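Local coordinates for protein alcohol dehydrogenase (Escherichia coli, PDB 5VM2) that probably oxidises or reduces a still unidentified alcohol or carbonyl substrate with NAD(H) or NADP(H), as a zinc-containing member of the alcohol dehydrogenase family, at residues L175-I180 against K204-A209; G181-Q186 against F309-M314. All coordinates share one frame; numbering follows the deposited sequence.

Interaction 1. Residues L175-I180 against K204-A209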
ATOM      1  N   LEU A 175      -1.774   8.294  13.006  1.00 28.97           N
ATOM      2  CA  LEU A 175      -0.599   9.151  12.893  1.00 30.43           C
ATOM      3  C   LEU A 175      -0.084   9.057  11.461  1.00 32.15           C
ATOM      4  O   LEU A 175       0.483   8.035  11.058  1.00 31.82           O
ATOM      5  CB  LEU A 175       0.470   8.740  13.901  1.00 32.49           C
ATOM      6  CG  LEU A 175       0.047   8.762  15.374  1.00 31.97           C
ATOM      7  CD1 LEU A 175       1.207   8.341  16.267  1.00 32.63           C
ATOM      8  CD2 LEU A 175      -0.477  10.132  15.780  1.00 30.05           C
ATOM      9  N   GLY A 176      -0.308  10.113  10.685  1.00 30.94           N
ATOM     10  CA  GLY A 176       0.102  10.120   9.297  1.00 31.08           C
ATOM     11  C   GLY A 176      -1.084  10.187   8.360  1.00 31.61           C
ATOM     12  O   GLY A 176      -2.004   9.369   8.446  1.00 32.57           O
ATOM     13  N   ALA A 177      -1.079  11.174   7.472  1.00 30.92           N
ATOM     14  CA  ALA A 177      -2.120  11.340   6.467  1.00 31.09           C
ATOM     15  C   ALA A 177      -1.534  11.275   5.061  1.00 33.07           C
ATOM     16  O   ALA A 177      -2.053  11.903   4.132  1.00 32.72           O
ATOM     17  CB  ALA A 177      -2.881  12.647   6.684  1.00 30.90           C
ATOM     18  N   GLY A 178      -0.436  10.541   4.902  1.00 31.82           N
ATOM     19  CA  GLY A 178       0.014  10.136   3.591  1.00 31.75           C
ATOM     20  C   GLY A 178      -0.902   9.051   3.046  1.00 30.68           C
ATOM     21  O   GLY A 178      -1.963   8.752   3.595  1.00 28.17           O
ATOM     22  N   CYS A 179      -0.461   8.439   1.944  1.00 30.16           N
ATOM     23  CA  CYS A 179      -1.296   7.456   1.257  1.00 31.26           C
ATOM     24  C   CYS A 179      -1.802   6.376   2.211  1.00 29.73           C
ATOM     25  O   CYS A 179      -3.011   6.141   2.316  1.00 29.67           O
ATOM     26  CB  CYS A 179      -0.525   6.824   0.098  1.00 32.26           C
ATOM     27  SG  CYS A 179      -1.461   5.512  -0.725  1.00 34.62           S
ATOM     28  N   ILE A 180      -0.894   5.733   2.946  1.00 29.81           N
ATOM     29  CA  ILE A 180      -1.295   4.619   3.798  1.00 31.35           C
ATOM     30  C   ILE A 180      -2.159   5.089   4.965  1.00 27.83           C
ATOM     31  O   ILE A 180      -3.071   4.371   5.400  1.00 26.31           O
ATOM     32  CB  ILE A 180      -0.052   3.853   4.286  1.00 34.03           C
ATOM     33  CG1 ILE A 180       0.778   3.383   3.088  1.00 34.87           C
ATOM     34  CG2 ILE A 180      -0.474   2.673   5.125  1.00 32.68           C
ATOM     35  CD1 ILE A 180       0.030   2.437   2.162  1.00 34.29           C
ATOM     36  N   LYS A 204      -2.202  20.177   3.307  1.00 47.27           N
ATOM     37  CA  LYS A 204      -2.861  19.546   2.166  1.00 48.15           C
ATOM     38  C   LYS A 204      -3.275  18.114   2.487  1.00 44.65           C
ATOM     39  O   LYS A 204      -4.326  17.648   2.031  1.00 42.08           O
ATOM     40  CB  LYS A 204      -1.949  19.572   0.941  1.00 52.71           C
ATOM     41  CG  LYS A 204      -1.569  20.968   0.454  1.00 61.73           C
ATOM     42  CD  LYS A 204      -2.679  21.982   0.692  1.00 65.17           C
ATOM     43  CE  LYS A 204      -2.119  23.396   0.732  1.00 69.35           C
ATOM     44  NZ  LYS A 204      -3.131  24.384   1.197  1.00 69.63           N
ATOM     45  N   ARG A 205      -2.463  17.397   3.267  1.00 42.90           N
ATOM     46  CA  ARG A 205      -2.834  16.041   3.657  1.00 40.20           C
ATOM     47  C   ARG A 205      -3.977  16.054   4.662  1.00 38.07           C
ATOM     48  O   ARG A 205      -4.863  15.189   4.621  1.00 35.91           O
ATOM     49  CB  ARG A 205      -1.621  15.306   4.230  1.00 40.81           C
ATOM     50  CG  ARG A 205      -0.484  15.110   3.234  1.00 45.12           C
ATOM     51  CD  ARG A 205       0.569  14.141   3.762  1.00 48.04           C
ATOM     52  NE  ARG A 205       1.538  13.783   2.728  1.00 55.80           N
ATOM     53  CZ  ARG A 205       2.535  12.921   2.903  1.00 60.62           C
ATOM     54  NH1 ARG A 205       2.702  12.326   4.077  1.00 60.28           N
ATOM     55  NH2 ARG A 205       3.368  12.658   1.905  1.00 64.92           N
ATOM     56  N   LEU A 206      -3.973  17.022   5.580  1.00 36.81           N
ATOM     57  CA  LEU A 206      -5.067  17.116   6.541  1.00 37.21           C
ATOM     58  C   LEU A 206      -6.361  17.549   5.869  1.00 35.40           C
ATOM     59  O   LEU A 206      -7.446  17.124   6.286  1.00 36.84           O
ATOM     60  CB  LEU A 206      -4.703  18.078   7.669  1.00 38.88           C
ATOM     61  CG  LEU A 206      -3.571  17.579   8.570  1.00 37.65           C
ATOM     62  CD1 LEU A 206      -3.297  18.576   9.687  1.00 38.15           C
ATOM     63  CD2 LEU A 206      -3.898  16.204   9.131  1.00 34.59           C
ATOM     64  N   ALA A 207      -6.272  18.389   4.838  1.00 35.03           N
ATOM     65  CA  ALA A 207      -7.456  18.696   4.047  1.00 37.74           C
ATOM     66  C   ALA A 207      -8.023  17.432   3.419  1.00 37.73           C
ATOM     67  O   ALA A 207      -9.244  17.238   3.382  1.00 37.03           O
ATOM     68  CB  ALA A 207      -7.120  19.731   2.972  1.00 41.29           C
ATOM     69  N   MET A 208      -7.148  16.550   2.929  1.00 34.75           N
ATOM     70  CA  MET A 208      -7.620  15.314   2.320  1.00 35.21           C
ATOM     71  C   MET A 208      -8.162  14.353   3.371  1.00 32.38           C
ATOM     72  O   MET A 208      -9.134  13.634   3.117  1.00 30.47           O
ATOM     73  CB  MET A 208      -6.495  14.667   1.518  1.00 38.24           C
ATOM     74  CG  MET A 208      -6.904  13.392   0.824  1.00 42.33           C
ATOM     75  SD  MET A 208      -7.396  13.667  -0.877  1.00 54.07           S
ATOM     76  CE  MET A 208      -9.125  13.296  -0.769  1.00 51.60           C
ATOM     77  N   ALA A 209      -7.553  14.335   4.559  1.00 29.88           N
ATOM     78  CA  ALA A 209      -8.061  13.501   5.641  1.00 30.88           C
ATOM     79  C   ALA A 209      -9.487  13.890   6.001  1.00 33.81           C
ATOM     80  O   ALA A 209     -10.358  13.028   6.160  1.00 32.37           O
ATOM     81  CB  ALA A 209      -7.149  13.610   6.862  1.00 29.34           C
TER

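Interaction 2. Residues G181-Q186 against F309-M314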
ATOM      1  N   GLY A 181      -1.905   6.291   5.488  1.00 25.39           N
ATOM      2  CA  GLY A 181      -2.752   6.813   6.550  1.00 24.39           C
ATOM      3  C   GLY A 181      -4.165   7.103   6.079  1.00 25.90           C
ATOM      4  O   GLY A 181      -5.135   6.875   6.809  1.00 27.32           O
ATOM      5  N   LEU A 182      -4.301   7.606   4.851  1.00 26.35           N
ATOM      6  CA  LEU A 182      -5.622   7.862   4.290  1.00 23.06           C
ATOM      7  C   LEU A 182      -6.338   6.562   3.953  1.00 23.74           C
ATOM      8  O   LEU A 182      -7.558   6.454   4.140  1.00 24.86           O
ATOM      9  CB  LEU A 182      -5.489   8.758   3.056  1.00 24.62           C
ATOM     10  CG  LEU A 182      -4.905  10.131   3.394  1.00 26.36           C
ATOM     11  CD1 LEU A 182      -4.670  10.949   2.139  1.00 31.21           C
ATOM     12  CD2 LEU A 182      -5.824  10.866   4.360  1.00 28.73           C
ATOM     13  N   MET A 183      -5.600   5.560   3.461  1.00 25.17           N
ATOM     14  CA  MET A 183      -6.188   4.236   3.262  1.00 23.60           C
ATOM     15  C   MET A 183      -6.676   3.648   4.579  1.00 25.26           C
ATOM     16  O   MET A 183      -7.765   3.066   4.639  1.00 24.89           O
ATOM     17  CB  MET A 183      -5.179   3.289   2.615  1.00 21.91           C
ATOM     18  CG  MET A 183      -4.763   3.663   1.199  1.00 25.14           C
ATOM     19  SD  MET A 183      -6.157   3.983   0.113  1.00 27.67           S
ATOM     20  CE  MET A 183      -5.351   4.034  -1.490  1.00 27.21           C
ATOM     21  N   THR A 184      -5.871   3.774   5.638  1.00 24.18           N
ATOM     22  CA  THR A 184      -6.268   3.259   6.946  1.00 24.62           C
ATOM     23  C   THR A 184      -7.504   3.986   7.468  1.00 24.41           C
ATOM     24  O   THR A 184      -8.413   3.359   8.025  1.00 25.62           O
ATOM     25  CB  THR A 184      -5.105   3.386   7.931  1.00 26.19           C
ATOM     26  OG1 THR A 184      -3.947   2.731   7.391  1.00 27.26           O
ATOM     27  CG2 THR A 184      -5.462   2.749   9.273  1.00 26.47           C
ATOM     28  N   LEU A 185      -7.560   5.307   7.275  1.00 25.91           N
ATOM     29  CA  LEU A 185      -8.734   6.089   7.660  1.00 26.48           C
ATOM     30  C   LEU A 185     -10.002   5.558   6.999  1.00 27.20           C
ATOM     31  O   LEU A 185     -11.010   5.305   7.668  1.00 28.12           O
ATOM     32  CB  LEU A 185      -8.500   7.558   7.300  1.00 28.05           C
ATOM     33  CG  LEU A 185      -9.678   8.513   7.115  1.00 27.16           C
ATOM     34  CD1 LEU A 185     -10.406   8.720   8.444  1.00 28.68           C
ATOM     35  CD2 LEU A 185      -9.174   9.843   6.529  1.00 25.68           C
ATOM     36  N   GLN A 186      -9.970   5.380   5.679  1.00 25.46           N
ATOM     37  CA  GLN A 186     -11.152   4.886   4.984  1.00 26.09           C
ATOM     38  C   GLN A 186     -11.481   3.453   5.395  1.00 26.01           C
ATOM     39  O   GLN A 186     -12.658   3.083   5.491  1.00 24.80           O
ATOM     40  CB  GLN A 186     -10.942   5.004   3.478  1.00 27.97           C
ATOM     41  CG  GLN A 186     -10.729   6.444   3.035  1.00 28.25           C
ATOM     42  CD  GLN A 186     -10.996   6.638   1.567  1.00 28.89           C
ATOM     43  OE1 GLN A 186     -12.144   6.711   1.145  1.00 29.93           O
ATOM     44  NE2 GLN A 186      -9.933   6.727   0.774  1.00 28.85           N
ATOM     45  N   PHE A 309     -15.375   3.614  -0.205  1.00 30.84           N
ATOM     46  CA  PHE A 309     -13.930   3.782  -0.121  1.00 31.52           C
ATOM     47  C   PHE A 309     -13.498   4.502  -1.397  1.00 32.95           C
ATOM     48  O   PHE A 309     -13.639   3.955  -2.495  1.00 33.45           O
ATOM     49  CB  PHE A 309     -13.269   2.411   0.025  1.00 31.38           C
ATOM     50  CG  PHE A 309     -11.868   2.437   0.581  1.00 30.34           C
ATOM     51  CD1 PHE A 309     -11.545   1.655   1.677  1.00 29.38           C
ATOM     52  CD2 PHE A 309     -10.869   3.194  -0.019  1.00 31.64           C
ATOM     53  CE1 PHE A 309     -10.260   1.649   2.187  1.00 28.54           C
ATOM     54  CE2 PHE A 309      -9.581   3.191   0.486  1.00 32.68           C
ATOM     55  CZ  PHE A 309      -9.275   2.413   1.589  1.00 29.94           C
ATOM     56  N   ASP A 310     -12.993   5.733  -1.256  1.00 34.14           N
ATOM     57  CA  ASP A 310     -12.668   6.602  -2.397  1.00 35.18           C
ATOM     58  C   ASP A 310     -11.155   6.604  -2.605  1.00 35.78           C
ATOM     59  O   ASP A 310     -10.415   7.232  -1.843  1.00 35.97           O
ATOM     60  CB  ASP A 310     -13.204   8.013  -2.157  1.00 38.17           C
ATOM     61  CG  ASP A 310     -12.945   8.977  -3.328  1.00 42.14           C
ATOM     62  OD1 ASP A 310     -12.213   8.636  -4.284  1.00 44.21           O
ATOM     63  OD2 ASP A 310     -13.481  10.105  -3.283  1.00 45.79           O
ATOM     64  N   VAL A 311     -10.696   5.915  -3.654  1.00 33.84           N
ATOM     65  CA  VAL A 311      -9.281   5.939  -4.021  1.00 33.28           C
ATOM     66  C   VAL A 311      -8.992   6.872  -5.198  1.00 35.92           C
ATOM     67  O   VAL A 311      -7.843   7.319  -5.347  1.00 36.88           O
ATOM     68  CB  VAL A 311      -8.752   4.519  -4.330  1.00 32.73           C
ATOM     69  CG1 VAL A 311      -8.780   3.658  -3.081  1.00 31.93           C
ATOM     70  CG2 VAL A 311      -9.546   3.863  -5.458  1.00 31.93           C
ATOM     71  N   LYS A 312      -9.994   7.184  -6.026  1.00 36.46           N
ATOM     72  CA  LYS A 312      -9.775   8.055  -7.175  1.00 40.18           C
ATOM     73  C   LYS A 312      -9.417   9.468  -6.734  1.00 39.84           C
ATOM     74  O   LYS A 312      -8.547  10.110  -7.332  1.00 40.90           O
ATOM     75  CB  LYS A 312     -11.020   8.067  -8.062  1.00 45.67           C
ATOM     76  CG  LYS A 312     -11.029   9.146  -9.132  1.00 52.26           C
ATOM     77  CD  LYS A 312     -12.229   8.991 -10.057  1.00 57.25           C
ATOM     78  CE  LYS A 312     -12.320   7.578 -10.615  1.00 59.99           C
ATOM     79  NZ  LYS A 312     -11.091   7.192 -11.366  1.00 61.60           N
ATOM     80  N   SER A 313     -10.075   9.965  -5.683  1.00 36.13           N
ATOM     81  CA  SER A 313      -9.795  11.307  -5.191  1.00 37.32           C
ATOM     82  C   SER A 313      -8.389  11.444  -4.628  1.00 36.60           C
ATOM     83  O   SER A 313      -7.921  12.570  -4.433  1.00 37.59           O
ATOM     84  CB  SER A 313     -10.814  11.696  -4.120  1.00 39.86           C
ATOM     85  OG  SER A 313     -12.104  11.880  -4.678  1.00 41.69           O
ATOM     86  N   MET A 314      -7.700  10.338  -4.349  1.00 35.76           N
ATOM     87  CA  MET A 314      -6.370  10.444  -3.767  1.00 35.12           C
ATOM     88  C   MET A 314      -5.291  10.689  -4.812  1.00 37.23           C
ATOM     89  O   MET A 314      -4.229  11.221  -4.470  1.00 38.83           O
ATOM     90  CB  MET A 314      -6.058   9.184  -2.959  1.00 35.18           C
ATOM     91  CG  MET A 314      -7.077   8.935  -1.858  1.00 35.45           C
ATOM     92  SD  MET A 314      -6.758   7.432  -0.922  1.00 35.26           S
ATOM     93  CE  MET A 314      -5.043   7.702  -0.459  1.00 34.83           C
TER

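Interaction 1. Residues L175-I180 against K204-A209
Ala177 and Arg205 meet where the glycine-rich turn of the Rossmann fold, consistent with a GxGxxG motif at Gly176, Gly178 and Gly181, passes the first turns of helix 203-211. The turn joins strand 171-175 to helix 179-190, with Gly178 as N-cap. The backbones come close, CA of Ala177 lying 5.5 Å from CA of Arg205. Followed outward, Arg205 lies against the turn from CB to NH1. Its CB touches Ala177 CB at 3.8 Å and, nearer still, Ala177 O at 3.4 Å. With CG anti to the carbonyl carbon (chi1 -63°) and the chain extended as far as NE, CG and CD keep running past that same oxygen, CD at 3.5 Å from Ala177 O. The guanidinium then spreads over Gly178, whose CA sits above one face, toward the rim. Gly178 CA is 3.5 Å from Arg205 NH1, and what meets the guanidinium face there is backbone alone. No hydrogen bond crosses the contact, and Ala177 O and Arg205 NE, both buried by it, have no partner in the model. Asp200, at the end of strand 195-200, accepts a bond from Ala177 N and makes a long, weak ion pair with Arg205. Farther along the helix, Ala177 CB also touches Leu206 CD2 and Ala209 CB, 4.4 Å from each.

Interaction 2. Residues G181-Q186 against F309-M314
Helix 179-190 of the Rossmann fold, which follows the glycine-rich turn, meets the loop between helix 297-305 and strand 315-320 here, and Gln186 grips the Asp310 backbone in a two-bond amide pairing. Its OE1 accepts from Asp310 N at 2.7 Å, and its NE2 donates to Asp310 O in a nearly straight bond (173°). Asp310 O lies in the plane of the Gln186 amide, whereas NE2 stands well above the plane of the Asp310 carbonyl. Two bonds to one residue fix the rotation of the amide and satisfy both polar ends of this buried side chain. The Gln186 chain is extended beyond CG, toward the loop. Gln186 CB sits over the centre of the Phe309 ring, a CH-pi contact 3.5 Å from the centroid and 9° off the normal. Met183 reaches the same ring differently: its SD lies in the ring plane at the edge, 3.5 Å from CE2, in a Met-aromatic contact. The bend at chi2 (-50°) sets this sulfur beside the Met314 sulfur too, with SD to SD at 3.7 Å, while Met183 CE meets Val311 CG1. Leu182 and Met314 lie alongside each other, pointing opposite ways, with Leu182 CB against Met314 CE. Ala154 and Met158 of helix 145-163 also touch Phe309, so that helix packs on the ring as well. Within the loop, the Asp310 carboxylate braces the turn that follows: OD1 accepts from Ser313 N in an Asx motif at 2.9 Å, and OD2 accepts from Ser313 OG at 2.6 Å.

Overall arrangement
Interaction 1 uses the turn that leads into helix 179-190 and interaction 2 the helix itself; the centres of the two contacts lie about 9 Å apart. Leu182 joins them directly. While its CB belongs to interaction 2, its CD1 lies 3.4 Å from Ala177 O and 3.6 Å from Met208 CG, and its CD2 packs on Ala209 CA. Interaction 1 is local to the Rossmann fold; interaction 2 connects the same helix to a loop 123 residues farther along the chain. The bound magnesium is about 9 Å from the Met183 side chain and about 12 Å from Gly178; none of its protein ligands, His65, Glu66 and Glu152, lies in either contact.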